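Long-range contacts in protein Thf1 (Thermosynechococcus elongatus, PDB 5MJR), which may take part in photosynthetic membrane biogenesis and associates with the FtsH protease complex involved in photosystem II repair in cyanobacteria: residues 49-54 / 99-104; 116-121 / 134-139; 141-146 / 181-186; 151-156 / 191-196. All coordinates share one frame; numbering follows the deposited sequence. Where two conformers were deposited one is given.

Contact 1: residues 49-54 / 99-104; sequences ELLVEI and VAEEMN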
loop_
_atom_site.group_PDB
_atom_site.type_symbol
_atom_site.label_atom_id
_atom_site.label_comp_id
_atom_site.label_asym_id
_atom_site.label_seq_id
_atom_site.Cartn_x
_atom_site.Cartn_y
_atom_site.Cartn_z
ATOM N N GLU A 49 5.042 13.586 -0.994
ATOM C CA GLU A 49 5.212 12.684 -2.125
ATOM C C GLU A 49 4.008 11.681 -2.144
ATOM O O GLU A 49 3.484 11.412 -3.238
ATOM C CB GLU A 49 6.538 11.936 -2.036
ATOM C CG GLU A 49 7.765 12.688 -2.499
ATOM C CD GLU A 49 9.042 11.834 -2.601
ATOM O OE1 GLU A 49 8.930 10.587 -2.674
ATOM O OE2 GLU A 49 10.127 12.486 -2.614
ATOM N N LEU A 50 3.613 11.164 -1.033
ATOM C CA LEU A 50 2.488 10.211 -0.953
ATOM C C LEU A 50 1.182 10.920 -1.373
ATOM O O LEU A 50 0.347 10.348 -2.075
ATOM C CB LEU A 50 2.420 9.541 0.408
ATOM C CG LEU A 50 1.419 8.408 0.542
ATOM C CD1 LEU A 50 1.618 7.269 -0.477
ATOM C CD2 LEU A 50 1.417 7.922 1.953
ATOM N N LEU A 51 1.005 12.167 -0.853
ATOM C CA LEU A 51 -0.232 12.908 -1.211
ATOM C C LEU A 51 -0.311 13.069 -2.735
ATOM O O LEU A 51 -1.406 12.923 -3.313
ATOM C CB LEU A 51 -0.223 14.324 -0.530
ATOM C CG LEU A 51 -0.544 14.340 0.945
ATOM C CD1 LEU A 51 -0.262 15.757 1.462
ATOM C CD2 LEU A 51 -2.034 14.050 1.234
ATOM N N VAL A 52 0.783 13.437 -3.377
ATOM C CA VAL A 52 0.800 13.593 -4.813
ATOM C C VAL A 52 0.499 12.260 -5.541
ATOM O O VAL A 52 -0.294 12.210 -6.478
ATOM C CB VAL A 52 2.132 14.202 -5.308
ATOM C CG1 VAL A 52 2.273 14.167 -6.812
ATOM C CG2 VAL A 52 2.274 15.663 -4.748
ATOM N N GLU A 53 1.204 11.213 -5.078
ATOM C CA GLU A 53 1.053 9.891 -5.718
ATOM C C GLU A 53 -0.388 9.430 -5.678
ATOM O O GLU A 53 -0.907 8.981 -6.733
ATOM C CB GLU A 53 2.003 8.904 -4.969
ATOM C CG GLU A 53 1.992 7.526 -5.560
ATOM C CD GLU A 53 2.922 6.576 -4.858
ATOM O OE1 GLU A 53 3.288 6.841 -3.667
ATOM O OE2 GLU A 53 3.289 5.530 -5.457
ATOM N N ILE A 54 -1.071 9.537 -4.567
ATOM C CA ILE A 54 -2.441 9.089 -4.453
ATOM C C ILE A 54 -3.334 9.961 -5.302
ATOM O O ILE A 54 -4.237 9.510 -5.952
ATOM C CB ILE A 54 -2.886 9.043 -2.975
ATOM C CG1 ILE A 54 -2.067 8.008 -2.189
ATOM C CG2 ILE A 54 -4.368 8.823 -2.885
ATOM C CD1 ILE A 54 -2.266 8.029 -0.725
ATOM N N VAL A 99 -8.340 11.968 4.495
ATOM C CA VAL A 99 -9.430 12.896 4.209
ATOM C C VAL A 99 -9.028 13.888 3.137
ATOM O O VAL A 99 -9.882 14.267 2.296
ATOM C CB VAL A 99 -10.028 13.540 5.463
ATOM C CG1 VAL A 99 -10.548 12.554 6.446
ATOM C CG2 VAL A 99 -9.142 14.452 6.128
ATOM N N ALA A 100 -7.757 14.299 3.096
ATOM C CA ALA A 100 -7.292 15.198 2.042
ATOM C C ALA A 100 -7.424 14.594 0.629
ATOM O O ALA A 100 -7.552 15.325 -0.363
ATOM C CB ALA A 100 -5.868 15.580 2.298
ATOM N N GLU A 101 -7.348 13.276 0.573
ATOM C CA GLU A 101 -7.455 12.527 -0.668
ATOM C C GLU A 101 -8.909 12.038 -0.939
ATOM O O GLU A 101 -9.083 11.234 -1.840
ATOM C CB GLU A 101 -6.539 11.292 -0.587
ATOM C CG GLU A 101 -5.110 11.578 -0.485
ATOM C CD GLU A 101 -4.450 12.113 -1.734
ATOM O OE1 GLU A 101 -5.007 12.278 -2.810
ATOM O OE2 GLU A 101 -3.193 12.355 -1.562
ATOM N N GLU A 102 -9.895 12.596 -0.201
ATOM C CA GLU A 102 -11.262 12.159 -0.408
ATOM C C GLU A 102 -11.399 10.642 -0.256
ATOM O O GLU A 102 -12.114 9.933 -0.981
ATOM C CB GLU A 102 -11.830 12.654 -1.730
ATOM C CG GLU A 102 -11.718 14.221 -1.881
ATOM C CD GLU A 102 -12.349 14.775 -3.123
ATOM O OE1 GLU A 102 -13.509 15.054 -3.020
ATOM O OE2 GLU A 102 -11.725 14.856 -4.167
ATOM N N MET A 103 -10.687 10.142 0.773
ATOM C CA MET A 103 -10.816 8.781 1.252
ATOM C C MET A 103 -11.132 8.759 2.727
ATOM O O MET A 103 -11.138 9.808 3.416
ATOM C CB MET A 103 -9.516 7.993 1.006
ATOM C CG MET A 103 -9.109 7.995 -0.483
ATOM S SD MET A 103 -7.731 6.941 -0.903
ATOM C CE MET A 103 -7.731 7.092 -2.683
ATOM N N ASN A 104 -11.434 7.587 3.252
ATOM C CA ASN A 104 -11.871 7.365 4.631
ATOM C C ASN A 104 -10.821 6.568 5.349
ATOM O O ASN A 104 -10.609 5.405 4.972
ATOM C CB ASN A 104 -13.254 6.659 4.635
ATOM C CG ASN A 104 -13.771 6.431 6.005
ATOM O OD1 ASN A 104 -13.011 6.283 6.970
ATOM N ND2 ASN A 104 -15.082 6.298 6.133
#
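Glu101 OE2 lies 2.6 Å from the main-chain O of Leu51, a closeness most easily explained if the carboxyl is protonated. The other oxygen, OE1, forms a salt bridge with Arg58, two turns on from Leu51 at the end of helix 41-58, and that positive charge would be expected to act against such protonation. Both oxygens thus lie against helix 41-58. A bend at chi2 (-72°) turns CD away from an extended course, and the group lies obliquely across Leu51 and Ile54. Ile54 CG2 packs against the carboxylate carbon, 3.5 Å from Glu101 CD, while Leu51 CD2 comes equally close, 3.5 Å, to Glu101 OE2. The approach is made where helix 90-100 ends. Glu101 is the first residue to leave the helical path, and Glu102, with positive phi, is the C-prime residue of a Schellman motif, its N bonded to Val99 O at 3.0 Å. At this termination Glu101 points toward the neighbouring helix of an all-helical fold. Beside the acid, Ala100 CB reaches Leu51 CD2 at 4.3 Å. Phe31 of helix 24-34 packs on both Leu51 and Ala100, and Val73 of helix 67-80 packs on Ile54.

Contact 2: residues 116-121 / 134-139; sequences QQYQGR and QPSAPL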
loop_
_atom_site.group_PDB
_atom_site.type_symbol
_atom_site.label_atom_id
_atom_site.label_comp_id
_atom_site.label_asym_id
_atom_site.label_seq_id
_atom_site.Cartn_x
_atom_site.Cartn_y
_atom_site.Cartn_z
ATOM N N GLN A 116 -5.560 -9.958 7.249
ATOM C CA GLN A 116 -5.063 -10.800 8.341
ATOM C C GLN A 116 -5.766 -12.133 8.425
ATOM O O GLN A 116 -5.251 -13.072 9.033
ATOM C CB GLN A 116 -5.122 -10.065 9.645
ATOM C CG GLN A 116 -4.139 -8.885 9.700
ATOM C CD GLN A 116 -4.318 -7.968 10.812
ATOM O OE1 GLN A 116 -4.843 -8.322 11.830
ATOM N NE2 GLN A 116 -3.878 -6.670 10.614
ATOM N N GLN A 117 -6.931 -12.265 7.758
ATOM C CA GLN A 117 -7.607 -13.554 7.772
ATOM C C GLN A 117 -6.790 -14.607 7.055
ATOM O O GLN A 117 -7.049 -15.778 7.287
ATOM C CB GLN A 117 -8.940 -13.474 7.133
ATOM C CG GLN A 117 -8.901 -13.151 5.673
ATOM C CD GLN A 117 -10.218 -12.940 5.050
ATOM O OE1 GLN A 117 -10.688 -11.740 4.847
ATOM N NE2 GLN A 117 -10.861 -14.018 4.823
ATOM N N TYR A 118 -5.792 -14.247 6.279
ATOM C CA TYR A 118 -4.905 -15.204 5.566
ATOM C C TYR A 118 -3.712 -15.655 6.362
ATOM O O TYR A 118 -2.900 -16.426 5.844
ATOM C CB TYR A 118 -4.557 -14.708 4.160
ATOM C CG TYR A 118 -5.783 -14.339 3.362
ATOM C CD1 TYR A 118 -6.676 -15.269 2.872
ATOM C CD2 TYR A 118 -6.083 -12.998 3.047
ATOM C CE1 TYR A 118 -7.775 -14.942 2.194
ATOM C CE2 TYR A 118 -7.182 -12.674 2.358
ATOM C CZ TYR A 118 -8.073 -13.639 1.914
ATOM O OH TYR A 118 -9.213 -13.237 1.248
ATOM N N GLN A 119 -3.604 -15.153 7.608
ATOM C CA GLN A 119 -2.444 -15.450 8.400
ATOM C C GLN A 119 -2.096 -16.947 8.507
ATOM O O GLN A 119 -3.012 -17.757 8.769
ATOM C CB GLN A 119 -2.692 -14.901 9.813
ATOM C CG GLN A 119 -1.461 -14.346 10.503
ATOM C CD GLN A 119 -1.858 -13.350 11.627
ATOM O OE1 GLN A 119 -2.362 -13.839 12.620
ATOM N NE2 GLN A 119 -1.766 -11.966 11.412
ATOM N N GLY A 120 -0.811 -17.273 8.189
ATOM C CA GLY A 120 -0.230 -18.645 8.360
ATOM C C GLY A 120 -0.250 -19.594 7.184
ATOM O O GLY A 120 0.631 -20.508 7.094
ATOM N N ARG A 121 -1.113 -19.277 6.235
ATOM C CA ARG A 121 -1.363 -20.169 5.102
ATOM C C ARG A 121 -0.208 -20.316 4.219
ATOM O O ARG A 121 0.596 -19.352 4.001
ATOM C CB ARG A 121 -2.584 -19.734 4.300
ATOM C CG ARG A 121 -3.852 -19.659 5.081
ATOM C CD ARG A 121 -5.027 -19.284 4.174
ATOM N NE ARG A 121 -6.100 -18.729 5.001
ATOM C CZ ARG A 121 -7.313 -18.415 4.600
ATOM N NH1 ARG A 121 -7.780 -18.676 3.389
ATOM N NH2 ARG A 121 -8.084 -17.742 5.480
ATOM N N GLN A 134 -13.191 -17.992 -7.945
ATOM C CA GLN A 134 -14.092 -17.164 -7.063
ATOM C C GLN A 134 -13.452 -16.924 -5.706
ATOM O O GLN A 134 -13.983 -17.310 -4.677
ATOM C CB GLN A 134 -15.478 -17.830 -6.914
ATOM C CG GLN A 134 -16.270 -17.847 -8.250
ATOM C CD GLN A 134 -17.536 -18.639 -8.109
ATOM O OE1 GLN A 134 -18.405 -18.271 -7.317
ATOM N NE2 GLN A 134 -17.647 -19.721 -8.758
ATOM N N PRO A 135 -12.279 -16.270 -5.714
ATOM C CA PRO A 135 -11.593 -16.062 -4.438
ATOM C C PRO A 135 -12.403 -15.148 -3.550
ATOM O O PRO A 135 -13.063 -14.204 -4.077
ATOM C CB PRO A 135 -10.286 -15.401 -4.824
ATOM C CG PRO A 135 -10.553 -14.829 -6.211
ATOM C CD PRO A 135 -11.554 -15.739 -6.838
ATOM N N SER A 136 -12.227 -15.392 -2.247
ATOM C CA SER A 136 -12.754 -14.501 -1.246
ATOM C C SER A 136 -12.161 -13.074 -1.288
ATOM O O SER A 136 -11.097 -12.917 -1.844
ATOM C CB SER A 136 -12.437 -15.178 0.178
ATOM O OG SER A 136 -10.966 -15.196 0.522
ATOM N N ALA A 137 -12.871 -12.122 -0.695
ATOM C CA ALA A 137 -12.322 -10.761 -0.495
ATOM C C ALA A 137 -11.567 -10.763 0.843
ATOM O O ALA A 137 -12.034 -11.303 1.831
ATOM C CB ALA A 137 -13.425 -9.718 -0.475
ATOM N N PRO A 138 -10.391 -10.105 0.860
ATOM C CA PRO A 138 -9.803 -9.246 -0.182
ATOM C C PRO A 138 -8.848 -9.932 -1.167
ATOM O O PRO A 138 -8.323 -9.263 -2.051
ATOM C CB PRO A 138 -9.042 -8.214 0.633
ATOM C CG PRO A 138 -8.544 -9.031 1.810
ATOM C CD PRO A 138 -9.777 -9.874 2.160
ATOM N N LEU A 139 -8.676 -11.268 -1.038
ATOM C CA LEU A 139 -7.750 -11.930 -1.960
ATOM C C LEU A 139 -8.080 -11.670 -3.433
ATOM O O LEU A 139 -7.232 -11.626 -4.304
ATOM C CB LEU A 139 -7.765 -13.449 -1.636
ATOM C CG LEU A 139 -6.866 -14.306 -2.505
ATOM C CD1 LEU A 139 -5.395 -13.945 -2.497
ATOM C CD2 LEU A 139 -7.077 -15.744 -2.153
HETATM O O HOH W 1 -10.203 -17.688 2.372
#
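Tyr118 has the largest share of this contact, pushing its phenol between Ser136, Pro138 and Leu139. The hydroxyl is used twice: it donates to Ser136 OG over 2.7 Å and accepts the backbone N-H of Leu139, with 3.1 Å between Leu139 N and Tyr118 OH and an N-H...O angle of 151°. Ser136 OG lies at the edge of the ring, in its plane, and is also hydrogen-bonded to Glu129 of the intervening helix, so Tyr118 meets a serine whose position has a second hold. Pro138, preceded by a cis peptide bond, faces the tyrosine tip to tip, with its CD 3.8 Å from Tyr118 CE2. Leu139 adds its CB, 3.6 Å from Tyr118 CZ. The third large contributor is Gln117, which extends toward the tip of Pro138 and whose CG sits 3.7 Å above the Tyr118 ring plane, over the ring centre. A water adds a further link, accepting from Arg121 NH1 and donating to Ser136 OG. Here an aromatic hydroxyl, helped by a water, ties two loops flanking helix 123-131, joining the type II beta turn of Tyr118 to Arg121, which leads into that helix, to the cis-proline segment that follows it.

Contact 3: residues 141-146 / 181-186; sequences SLNHTG and VIPLPI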
loop_
_atom_site.group_PDB
_atom_site.type_symbol
_atom_site.label_atom_id
_atom_site.label_comp_id
_atom_site.label_asym_id
_atom_site.label_seq_id
_atom_site.Cartn_x
_atom_site.Cartn_y
_atom_site.Cartn_z
ATOM N N SER A 141 -8.793 -9.066 -4.854
ATOM C CA SER A 141 -8.140 -7.884 -5.315
ATOM C C SER A 141 -6.752 -8.088 -5.907
ATOM O O SER A 141 -6.205 -7.211 -6.523
ATOM C CB SER A 141 -8.085 -6.795 -4.215
ATOM O OG SER A 141 -7.203 -7.043 -3.214
ATOM N N LEU A 142 -6.186 -9.314 -5.753
ATOM C CA LEU A 142 -4.988 -9.639 -6.524
ATOM C C LEU A 142 -5.272 -9.802 -7.997
ATOM O O LEU A 142 -4.322 -9.698 -8.833
ATOM C CB LEU A 142 -4.364 -10.907 -6.011
ATOM C CG LEU A 142 -3.741 -10.861 -4.633
ATOM C CD1 LEU A 142 -2.880 -12.130 -4.434
ATOM C CD2 LEU A 142 -3.040 -9.674 -4.187
ATOM N N ASN A 143 -6.542 -10.006 -8.344
ATOM C CA ASN A 143 -6.967 -10.009 -9.744
ATOM C C ASN A 143 -7.173 -8.578 -10.263
ATOM O O ASN A 143 -8.280 -8.131 -10.534
ATOM C CB ASN A 143 -8.204 -10.862 -9.908
ATOM C CG ASN A 143 -7.941 -12.343 -9.758
ATOM O OD1 ASN A 143 -6.871 -12.806 -10.170
ATOM N ND2 ASN A 143 -8.928 -13.052 -9.179
ATOM N N HIS A 144 -6.060 -7.869 -10.266
ATOM C CA HIS A 144 -6.066 -6.437 -10.496
ATOM C C HIS A 144 -6.010 -6.141 -11.979
ATOM O O HIS A 144 -4.965 -6.480 -12.610
ATOM C CB HIS A 144 -4.822 -5.859 -9.839
ATOM C CG HIS A 144 -4.796 -4.351 -9.880
ATOM N ND1 HIS A 144 -5.580 -3.632 -9.022
ATOM C CD2 HIS A 144 -4.176 -3.506 -10.711
ATOM C CE1 HIS A 144 -5.402 -2.354 -9.347
ATOM N NE2 HIS A 144 -4.540 -2.250 -10.350
ATOM N N THR A 145 -7.019 -5.441 -12.442
ATOM C CA THR A 145 -7.036 -4.876 -13.810
ATOM C C THR A 145 -7.115 -3.336 -13.680
ATOM O O THR A 145 -7.465 -2.827 -12.662
ATOM C CB THR A 145 -8.179 -5.541 -14.607
ATOM O OG1 THR A 145 -9.456 -5.087 -14.127
ATOM C CG2 THR A 145 -8.088 -7.078 -14.476
ATOM N N GLY A 146 -6.908 -2.607 -14.735
ATOM C CA GLY A 146 -6.814 -1.202 -14.543
ATOM C C GLY A 146 -5.483 -0.803 -13.943
ATOM O O GLY A 146 -4.518 -1.549 -13.796
ATOM N N VAL A 181 -0.774 -16.920 -12.626
ATOM C CA VAL A 181 -2.055 -17.052 -11.956
ATOM C C VAL A 181 -2.811 -15.738 -11.846
ATOM O O VAL A 181 -4.051 -15.802 -11.945
ATOM C CB VAL A 181 -1.824 -17.684 -10.514
ATOM C CG1 VAL A 181 -3.056 -17.705 -9.641
ATOM C CG2 VAL A 181 -1.222 -19.067 -10.648
ATOM N N ILE A 182 -2.125 -14.603 -11.607
ATOM C CA ILE A 182 -2.816 -13.329 -11.438
ATOM C C ILE A 182 -2.401 -12.364 -12.520
ATOM O O ILE A 182 -1.264 -12.387 -13.004
ATOM C CB ILE A 182 -2.592 -12.795 -9.999
ATOM C CG1 ILE A 182 -1.165 -12.380 -9.747
ATOM C CG2 ILE A 182 -3.130 -13.745 -8.962
ATOM C CD1 ILE A 182 -0.861 -11.701 -8.413
ATOM N N PRO A 183 -3.300 -11.369 -12.825
ATOM C CA PRO A 183 -3.045 -10.380 -13.855
ATOM C C PRO A 183 -2.234 -9.197 -13.369
ATOM O O PRO A 183 -1.862 -8.326 -14.181
ATOM C CB PRO A 183 -4.452 -9.970 -14.336
ATOM C CG PRO A 183 -5.290 -10.233 -13.145
ATOM C CD PRO A 183 -4.732 -11.392 -12.456
ATOM N N LEU A 184 -1.989 -9.128 -12.056
ATOM C CA LEU A 184 -1.103 -8.099 -11.571
ATOM C C LEU A 184 0.244 -8.261 -12.293
ATOM O O LEU A 184 0.745 -9.367 -12.438
ATOM C CB LEU A 184 -0.990 -8.240 -10.040
ATOM C CG LEU A 184 -0.430 -7.201 -9.211
ATOM C CD1 LEU A 184 -1.176 -5.927 -9.166
ATOM C CD2 LEU A 184 -0.184 -7.727 -7.837
ATOM N N PRO A 185 0.881 -7.180 -12.763
ATOM C CA PRO A 185 2.102 -7.363 -13.604
ATOM C C PRO A 185 3.325 -7.626 -12.753
ATOM O O PRO A 185 4.007 -6.749 -12.164
ATOM C CB PRO A 185 2.206 -6.011 -14.314
ATOM C CG PRO A 185 1.583 -5.063 -13.331
ATOM C CD PRO A 185 0.438 -5.792 -12.755
ATOM N N ILE A 186 3.617 -8.910 -12.635
ATOM C CA ILE A 186 4.634 -9.363 -11.681
ATOM C C ILE A 186 6.068 -8.819 -12.040
ATOM O O ILE A 186 6.856 -8.580 -11.118
ATOM C CB ILE A 186 4.633 -10.918 -11.522
ATOM C CG1 ILE A 186 3.406 -11.370 -10.661
ATOM C CG2 ILE A 186 5.829 -11.418 -10.787
ATOM C CD1 ILE A 186 3.378 -10.880 -9.224
HETATM O O HOH W 2 -6.389 -15.205 -10.952
#
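An inverse gamma turn centred on Asn143 rests on the Ile182-Pro183-Leu184 run that leads into helix 186-198. The turn is closed by a weak bond from His144 N to Leu142 O, 2.9 Å long, and that same oxygen faces carbon across the contact, with Ile182 CB at 3.7 Å from Leu142 O and Leu184 CB at a similar distance. Pro183 fits against the bend itself. Its CD lies 3.4 Å from Asn143 OD1, and its CG approaches the backbone at Asn143 CA and His144 N. Next along the chain, Leu184 meets the base of the histidine, its CD1 3.7 Å from His144 CB; chi1 (-166°) puts CG anti to the backbone N, and chi2 (65°) then sets CD1. The imidazole NE2 is hydrogen-bonded to the carbonyl O of Lys147. Leu156 of helix 150-162 packs on both Leu142 and Leu184. A water gives the one polar link, donating to Asn143 OD1 and to Val181 O, 2.6 Å from each oxygen. With no direct hydrogen bond across the two loops, and a proline that has no N-H to offer, shape fit and this short water bridge account for how they are joined.

Contact 4: residues 151-156 / 191-196; sequences LHAVGL and RDLELY. With SO4 (sulfate ion), chain B.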
loop_
_atom_site.group_PDB
_atom_site.type_symbol
_atom_site.label_atom_id
_atom_site.label_comp_id
_atom_site.label_asym_id
_atom_site.label_seq_id
_atom_site.Cartn_x
_atom_site.Cartn_y
_atom_site.Cartn_z
ATOM N N LEU A 151 2.229 1.077 -5.239
ATOM C CA LEU A 151 1.494 0.751 -4.010
ATOM C C LEU A 151 0.822 -0.608 -4.028
ATOM O O LEU A 151 0.691 -1.212 -2.963
ATOM C CB LEU A 151 0.536 1.904 -3.643
ATOM C CG LEU A 151 1.143 3.247 -3.260
ATOM C CD1 LEU A 151 0.143 4.354 -3.375
ATOM C CD2 LEU A 151 1.730 3.115 -1.897
ATOM N N HIS A 152 0.407 -1.058 -5.206
ATOM C CA HIS A 152 -0.164 -2.399 -5.242
ATOM C C HIS A 152 0.921 -3.472 -5.043
ATOM O O HIS A 152 0.642 -4.492 -4.413
ATOM C CB HIS A 152 -0.738 -2.610 -6.635
ATOM C CG HIS A 152 -1.927 -1.765 -6.921
ATOM N ND1 HIS A 152 -1.913 -0.882 -7.970
ATOM C CD2 HIS A 152 -3.145 -1.716 -6.324
ATOM C CE1 HIS A 152 -3.142 -0.327 -7.983
ATOM N NE2 HIS A 152 -3.904 -0.791 -6.977
ATOM N N ALA A 153 2.162 -3.209 -5.458
ATOM C CA ALA A 153 3.306 -4.076 -5.140
ATOM C C ALA A 153 3.590 -4.155 -3.644
ATOM O O ALA A 153 3.780 -5.178 -3.076
ATOM C CB ALA A 153 4.570 -3.715 -5.897
ATOM N N VAL A 154 3.583 -2.973 -2.983
ATOM C CA VAL A 154 3.764 -2.891 -1.550
ATOM C C VAL A 154 2.678 -3.690 -0.855
ATOM O O VAL A 154 2.923 -4.433 0.095
ATOM C CB VAL A 154 3.924 -1.437 -1.071
ATOM C CG1 VAL A 154 4.002 -1.394 0.457
ATOM C CG2 VAL A 154 5.151 -0.780 -1.726
ATOM N N GLY A 155 1.444 -3.476 -1.266
ATOM C CA GLY A 155 0.345 -4.205 -0.712
ATOM C C GLY A 155 0.527 -5.754 -0.860
ATOM O O GLY A 155 0.235 -6.502 0.084
ATOM N N LEU A 156 0.911 -6.181 -2.085
ATOM C CA LEU A 156 1.140 -7.629 -2.290
ATOM C C LEU A 156 2.172 -8.165 -1.291
ATOM O O LEU A 156 1.959 -9.181 -0.677
ATOM C CB LEU A 156 1.549 -7.899 -3.714
ATOM C CG LEU A 156 1.844 -9.329 -4.055
ATOM C CD1 LEU A 156 0.638 -10.240 -3.934
ATOM C CD2 LEU A 156 2.505 -9.503 -5.375
ATOM N N ARG A 191 10.365 -5.209 -9.797
ATOM C CA ARG A 191 11.044 -3.934 -9.881
ATOM C C ARG A 191 10.719 -3.022 -8.714
ATOM O O ARG A 191 11.608 -2.449 -8.064
ATOM C CB ARG A 191 10.667 -3.267 -11.212
ATOM C CG ARG A 191 11.120 -1.813 -11.329
ATOM C CD ARG A 191 10.319 -1.063 -12.438
ATOM N NE ARG A 191 8.972 -0.761 -11.977
ATOM C CZ ARG A 191 7.966 -0.341 -12.732
ATOM N NH1 ARG A 191 8.108 -0.192 -14.046
ATOM N NH2 ARG A 191 6.757 -0.136 -12.164
ATOM N N ASP A 192 9.455 -2.850 -8.444
ATOM C CA ASP A 192 8.989 -1.935 -7.444
ATOM C C ASP A 192 9.312 -2.413 -6.027
ATOM O O ASP A 192 9.605 -1.572 -5.168
ATOM C CB ASP A 192 7.483 -1.668 -7.611
ATOM C CG ASP A 192 7.159 -0.873 -8.876
ATOM O OD1 ASP A 192 8.085 -0.209 -9.415
ATOM O OD2 ASP A 192 6.012 -0.904 -9.360
ATOM N N LEU A 193 9.308 -3.695 -5.786
ATOM C CA LEU A 193 9.675 -4.251 -4.459
ATOM C C LEU A 193 11.171 -4.189 -4.222
ATOM O O LEU A 193 11.538 -4.020 -3.101
ATOM C CB LEU A 193 9.119 -5.682 -4.214
ATOM C CG LEU A 193 7.566 -5.702 -4.013
ATOM C CD1 LEU A 193 7.193 -7.179 -3.861
ATOM C CD2 LEU A 193 7.153 -4.811 -2.874
ATOM N N GLU A 194 11.970 -4.379 -5.289
ATOM C CA GLU A 194 13.429 -4.232 -5.104
ATOM C C GLU A 194 13.667 -2.811 -4.643
ATOM O O GLU A 194 14.491 -2.607 -3.761
ATOM C CB GLU A 194 14.223 -4.641 -6.345
ATOM C CG GLU A 194 15.711 -4.627 -6.189
ATOM C CD GLU A 194 16.461 -5.624 -7.032
ATOM O OE1 GLU A 194 15.814 -6.210 -7.936
ATOM O OE2 GLU A 194 17.708 -5.812 -6.735
ATOM N N LEU A 195 13.087 -1.783 -5.318
ATOM C CA LEU A 195 13.233 -0.397 -4.933
ATOM C C LEU A 195 12.771 -0.179 -3.527
ATOM O O LEU A 195 13.489 0.412 -2.639
ATOM C CB LEU A 195 12.479 0.541 -5.931
ATOM C CG LEU A 195 12.704 2.059 -5.802
ATOM C CD1 LEU A 195 14.157 2.304 -5.965
ATOM C CD2 LEU A 195 11.808 2.787 -6.817
ATOM N N TYR A 196 11.552 -0.564 -3.230
ATOM C CA TYR A 196 11.019 -0.321 -1.918
ATOM C C TYR A 196 11.990 -0.885 -0.831
ATOM O O TYR A 196 12.246 -0.290 0.173
ATOM C CB TYR A 196 9.666 -1.005 -1.798
ATOM C CG TYR A 196 8.928 -0.857 -0.490
ATOM C CD1 TYR A 196 8.376 0.343 -0.079
ATOM C CD2 TYR A 196 8.683 -2.002 0.304
ATOM C CE1 TYR A 196 7.705 0.422 1.162
ATOM C CE2 TYR A 196 8.004 -1.938 1.512
ATOM C CZ TYR A 196 7.477 -0.701 1.914
ATOM O OH TYR A 196 6.820 -0.616 3.096
HETATM S S SO4 B . 4.579 1.670 -14.660
HETATM O O1 SO4 B . 3.325 0.998 -15.147
HETATM O O2 SO4 B . 5.749 0.902 -15.199
HETATM O O3 SO4 B . 4.528 1.614 -13.163
HETATM O O4 SO4 B . 4.748 3.044 -15.088
#
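Val154 and Tyr196 meet where segments 151-156 and 191-196 of two packed helices cross steeply, at a signed angle of -77° and with local axes 9.0 Å apart. Steep crossings of this sort confine contact to a few residues, and the valine and tyrosine side chains also lie at about a right angle. Val154 CG2 stands over one ring face in a CH-pi contact, 3.9 Å from the Tyr196 centroid and 14° off the ring normal. The second branch covers the hydroxyl end, with Val154 CG1 3.8 Å from Tyr196 CZ. Tyr196 reaches this position with CG anti to its backbone N (chi1 -179°). Closer to the crossing point, Leu193 lays CD2 against the backbone, 3.4 Å from Ala153 O. Ala153 CB points at the opposing helix and touches Asp192 CB at 4.0 Å. Beyond the packing, Asp192 is gripped side-on by its neighbour: Arg191 NE bonds to Asp192 OD1 at 2.8 Å and NH2 to OD2, which also accepts the hydroxyl of Tyr148. The outer rim of the guanidinium binds a sulfate, most likely picked up from the crystallisation solution, with Arg191 NH1 2.8 Å from sulfate O2.

The four contacts form a path through the all-helical chain. Contacts 1 and 2 lie on opposite sides of its centre, with centres about 26 Å apart and no touch. The centre of contact 4, about 8 Å from the centre of the chain, lies between them in this path; the contact connects with contact 1 where Leu151 CG packs 3.8 Å from Glu53 OE2. It abuts contact 3 more broadly, with Leu156 packing on Leu142, Leu184 and Ile186 and the rings of His144 and His152 meeting. Along the sequence contacts 3 and 4 interleave, and both join the chain around 141-156 to the chain around 181-196. Contact 2 touches contact 3 through Pro135 and Asn143. The sulfate lies beside contact 4, also hydrogen-bonded to Lys188.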